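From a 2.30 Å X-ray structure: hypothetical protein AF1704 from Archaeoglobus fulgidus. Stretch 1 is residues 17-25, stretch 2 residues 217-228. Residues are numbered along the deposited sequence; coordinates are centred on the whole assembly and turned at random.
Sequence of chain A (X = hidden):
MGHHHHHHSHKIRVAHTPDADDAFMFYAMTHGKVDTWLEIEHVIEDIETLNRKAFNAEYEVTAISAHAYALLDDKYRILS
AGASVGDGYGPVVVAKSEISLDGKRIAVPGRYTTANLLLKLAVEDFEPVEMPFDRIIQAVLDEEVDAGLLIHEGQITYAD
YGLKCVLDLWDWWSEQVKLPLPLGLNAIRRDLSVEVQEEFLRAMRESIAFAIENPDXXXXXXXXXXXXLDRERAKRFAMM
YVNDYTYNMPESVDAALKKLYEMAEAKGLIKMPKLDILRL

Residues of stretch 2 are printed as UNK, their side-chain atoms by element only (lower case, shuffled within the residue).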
# COMPACT_ATOMS: atom_id res chain seq x y z
N THR A 17 -3.92 7.77 -0.23
CA THR A 17 -2.81 8.19 -1.07
C THR A 17 -3.02 8.66 -2.50
O THR A 17 -3.98 8.27 -3.16
CB THR A 17 -1.78 7.06 -1.12
OG1 THR A 17 -2.36 5.90 -1.74
CG2 THR A 17 -1.33 6.71 0.28
N PRO A 18 -2.10 9.50 -3.01
CA PRO A 18 -2.16 10.04 -4.37
C PRO A 18 -1.68 8.97 -5.35
O PRO A 18 -0.68 9.16 -6.04
CB PRO A 18 -1.20 11.23 -4.33
CG PRO A 18 -0.88 11.43 -2.85
CD PRO A 18 -0.95 10.06 -2.28
N ASP A 19 -2.38 7.84 -5.38
CA ASP A 19 -2.03 6.76 -6.28
C ASP A 19 -3.27 6.29 -7.03
O ASP A 19 -4.39 6.33 -6.51
CB ASP A 19 -1.42 5.58 -5.51
CG ASP A 19 -0.17 5.97 -4.74
OD1 ASP A 19 0.77 6.52 -5.36
OD2 ASP A 19 -0.12 5.73 -3.52
N ALA A 20 -3.06 5.85 -8.27
CA ALA A 20 -4.14 5.38 -9.13
C ALA A 20 -5.00 4.32 -8.45
O ALA A 20 -6.21 4.48 -8.33
CB ALA A 20 -3.55 4.83 -10.43
N ASP A 21 -4.36 3.25 -8.00
CA ASP A 21 -5.09 2.17 -7.35
C ASP A 21 -5.98 2.73 -6.23
O ASP A 21 -7.10 2.27 -6.04
CB ASP A 21 -4.11 1.13 -6.79
CG ASP A 21 -3.17 1.71 -5.76
OD1 ASP A 21 -3.28 1.32 -4.58
OD2 ASP A 21 -2.34 2.57 -6.11
N ASP A 22 -5.47 3.73 -5.51
CA ASP A 22 -6.23 4.33 -4.42
C ASP A 22 -7.40 5.19 -4.92
O ASP A 22 -8.53 5.03 -4.46
CB ASP A 22 -5.30 5.17 -3.53
CG ASP A 22 -6.01 5.74 -2.35
OD1 ASP A 22 -6.87 6.64 -2.53
OD2 ASP A 22 -5.72 5.30 -1.21
N ALA A 23 -7.13 6.10 -5.85
CA ALA A 23 -8.17 6.96 -6.40
C ALA A 23 -9.26 6.08 -7.00
O ALA A 23 -10.45 6.38 -6.90
CB ALA A 23 -7.58 7.88 -7.47
N PHE A 24 -8.82 5.00 -7.64
CA PHE A 24 -9.70 4.03 -8.27
C PHE A 24 -10.69 3.49 -7.23
O PHE A 24 -11.90 3.61 -7.39
CB PHE A 24 -8.84 2.90 -8.85
CG PHE A 24 -9.61 1.83 -9.58
CD1 PHE A 24 -10.10 2.06 -10.86
CD2 PHE A 24 -9.86 0.61 -8.97
CE1 PHE A 24 -10.82 1.07 -11.55
CE2 PHE A 24 -10.58 -0.39 -9.65
CZ PHE A 24 -11.07 -0.15 -10.94
N MSE A 25 -10.14 2.93 -6.15
CA MSE A 25 -10.92 2.37 -5.05
C MSE A 25 -11.87 3.41 -4.43
O MSE A 25 -13.04 3.11 -4.15
CB MSE A 25 -9.96 1.83 -3.99
CG MSE A 25 -10.61 1.13 -2.82
SE MSE A 25 -9.30 0.80 -1.39
CE MSE A 25 -7.89 0.01 -2.48
N UNK A 217 -14.79 3.97 -15.82
CA UNK A 217 -15.21 5.21 -15.21
C UNK A 217 -14.30 5.56 -14.03
O UNK A 217 -13.71 6.64 -13.98
c UNK A 217 -16.66 5.10 -14.74
c UNK A 217 -17.28 6.43 -14.35
o UNK A 217 -19.37 5.37 -14.02
c UNK A 217 -18.60 6.28 -13.64
o UNK A 217 -18.89 7.07 -12.72
N UNK A 218 -14.17 4.64 -13.08
CA UNK A 218 -13.33 4.87 -11.91
C UNK A 218 -11.87 5.14 -12.27
O UNK A 218 -11.22 5.99 -11.66
c UNK A 218 -13.42 3.68 -10.95
N UNK A 219 -11.36 4.44 -13.28
CA UNK A 219 -9.98 4.61 -13.71
C UNK A 219 -9.76 5.97 -14.37
O UNK A 219 -8.66 6.52 -14.33
c UNK A 219 -7.10 3.97 -14.48
c UNK A 219 -9.66 4.00 -16.15
c UNK A 219 -9.59 3.49 -14.70
c UNK A 219 -8.19 2.96 -14.37
N UNK A 220 -10.81 6.50 -14.98
CA UNK A 220 -10.73 7.79 -15.67
C UNK A 220 -10.27 8.89 -14.71
O UNK A 220 -9.36 9.66 -15.01
o UNK A 220 -11.34 8.15 -19.07
o UNK A 220 -10.27 10.04 -18.62
c UNK A 220 -11.16 9.18 -18.36
c UNK A 220 -12.09 8.17 -16.25
c UNK A 220 -12.04 9.40 -17.16
N UNK A 221 -10.93 8.98 -13.56
CA UNK A 221 -10.58 9.98 -12.57
C UNK A 221 -9.21 9.65 -11.97
O UNK A 221 -8.38 10.53 -11.76
c UNK A 221 -11.27 12.26 -10.37
o UNK A 221 -10.08 13.25 -7.06
c UNK A 221 -10.89 13.06 -9.30
c UNK A 221 -11.63 10.02 -11.47
c UNK A 221 -11.24 10.87 -10.29
c UNK A 221 -10.47 12.46 -8.12
c UNK A 221 -10.42 11.07 -8.01
c UNK A 221 -10.81 10.29 -9.10
N UNK A 222 -8.98 8.37 -11.71
CA UNK A 222 -7.73 7.90 -11.11
C UNK A 222 -6.52 8.31 -11.92
O UNK A 222 -5.41 8.40 -11.38
c UNK A 222 -7.76 6.38 -10.96
N UNK A 223 -6.72 8.55 -13.21
CA UNK A 223 -5.63 8.93 -14.08
C UNK A 223 -4.82 10.11 -13.53
O UNK A 223 -3.64 10.24 -13.82
c UNK A 223 -6.72 8.05 -16.24
se UNK A 223 -5.43 6.60 -16.44
c UNK A 223 -4.15 7.49 -17.57
c UNK A 223 -6.16 9.26 -15.49
N UNK A 224 -5.45 10.97 -12.73
CA UNK A 224 -4.71 12.10 -12.18
C UNK A 224 -3.46 11.66 -11.40
O UNK A 224 -2.56 12.47 -11.14
c UNK A 224 -5.60 12.95 -11.28
n UNK A 224 -7.65 14.89 -7.94
c UNK A 224 -6.18 12.20 -10.12
c UNK A 224 -7.23 13.02 -9.41
c UNK A 224 -6.64 14.29 -8.84
N UNK A 225 -3.39 10.38 -11.05
CA UNK A 225 -2.25 9.85 -10.33
C UNK A 225 -1.56 8.73 -11.11
O UNK A 225 -0.72 8.01 -10.56
c UNK A 225 -5.11 11.12 -6.65
c UNK A 225 -4.43 12.29 -6.39
c UNK A 225 -3.29 10.36 -8.07
c UNK A 225 -3.20 12.52 -6.95
c UNK A 225 -2.67 9.32 -8.96
o UNK A 225 -4.99 13.24 -5.56
c UNK A 225 -2.63 11.56 -7.79
c UNK A 225 -4.54 10.16 -7.49
N UNK A 226 -1.91 8.59 -12.39
CA UNK A 226 -1.35 7.55 -13.24
C UNK A 226 0.16 7.63 -13.42
O UNK A 226 0.82 6.63 -13.68
c UNK A 226 -2.02 7.58 -14.62
o UNK A 226 -1.85 8.85 -15.22
N UNK A 227 0.70 8.84 -13.32
CA UNK A 227 2.15 9.01 -13.45
C UNK A 227 2.68 8.51 -14.80
O UNK A 227 3.64 7.74 -14.84
n UNK A 227 2.88 8.15 -9.31
n UNK A 227 2.03 6.85 -7.61
c UNK A 227 3.72 9.15 -11.41
n UNK A 227 1.60 9.10 -7.65
c UNK A 227 2.86 8.27 -12.31
c UNK A 227 2.18 8.03 -8.18
c UNK A 227 3.08 9.39 -10.04
N UNK A 228 2.06 8.94 -15.90
CA UNK A 228 2.52 8.53 -17.22
C UNK A 228 1.95 7.23 -17.77
O UNK A 228 2.02 6.97 -18.97
O HOH W 1 -0.27 5.28 -9.36

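Position 217 carries three side-chain carbons, the third bearing two oxygens. That is a carboxylate on a two-carbon spacer, hence Glu217; its end leads away from stretch 1, and it makes no contact there. Position 218 has a single side-chain carbon and is therefore alanine. The CA-to-CB bond of Ala218 points toward stretch 1, and its CB lies 3.7 Å from CD1 of Phe24.

At position 219 four carbons fork at the first, one arm being two carbons long, which defines isoleucine. CG1 of Ile219 is 4.1 Å from CD1 of Phe24, while the backbone N of Ile219 comes within 3.6 Å of the same CD1, at the edge of the ring. Position 220 repeats the pattern of three carbons and two oxygens; Glu220 is exposed and out of reach of stretch 1.

Position 221 shows one carbon followed by a six-carbon ring bearing an oxygen, the signature of tyrosine. The ring of Tyr221 touches stretch 1 marginally, its CE2 lying 4.3 Å from CB of Ala23. Position 222 again has one carbon, so it is Ala222. Its CB points toward stretch 1 and sits 3.6 Å from O of Ala20 and 3.8 Å from CB of Ala23, where the backbones come close: CA of Ala20 and CA of Ala222 are 4.8 Å apart.

Position 223 is an unbranched chain of two carbons, a selenium and a terminal carbon: selenomethionine, Met223, its CA-to-CB bond directed away from stretch 1. Position 224 has four carbons in a row ending in nitrogen, and so is Lys224, without contact across the interface.

Position 225 has one carbon and an oxygen-bearing ring of six carbons, packed against the start of stretch 1; it is Tyr225. CB of Pro18 lies 3.9 Å from the centroid of the Tyr225 ring and 27° off its normal, a CH-pi contact over the face. CB of Ala23 meets the ring edge, 3.8 Å from CD2 of Tyr225.

Position 226 has one carbon and one oxygen, without a further branch, identifying serine. OG of Ser226 donates to O of Met223 at 2.7 Å, a bond within its own stretch. Position 227 has three carbons, a nitrogen, then a carbon with two more nitrogens: a guanidinium, hence Arg227. NH1 of Arg227 donates to O of Pro18 at 2.8 Å, and NH2 of Arg227 forms a salt bridge with OD1 of Asp19 at 2.6 Å, with a nearly straight N-H...O angle of 174°. Position 228 has no side-chain atoms and is Gly228; at its phi/psi of 87/-18°, a CB would be jammed against the preceding carbonyl oxygen.

The contact combines close helix packing with a polar clamp. Small alanine side chains line the helix approach, whose axes come within 7.9 Å at 131°, while Phe24 and Tyr225 supply larger apolar surfaces. Arg227 ties down the segment before helix 20-25, and water 1 bridges N of Ala20 and O of Tyr225, at 3.0 Å from each.

Stretch 2, residues 217-228: EAIEYAMKYSRG
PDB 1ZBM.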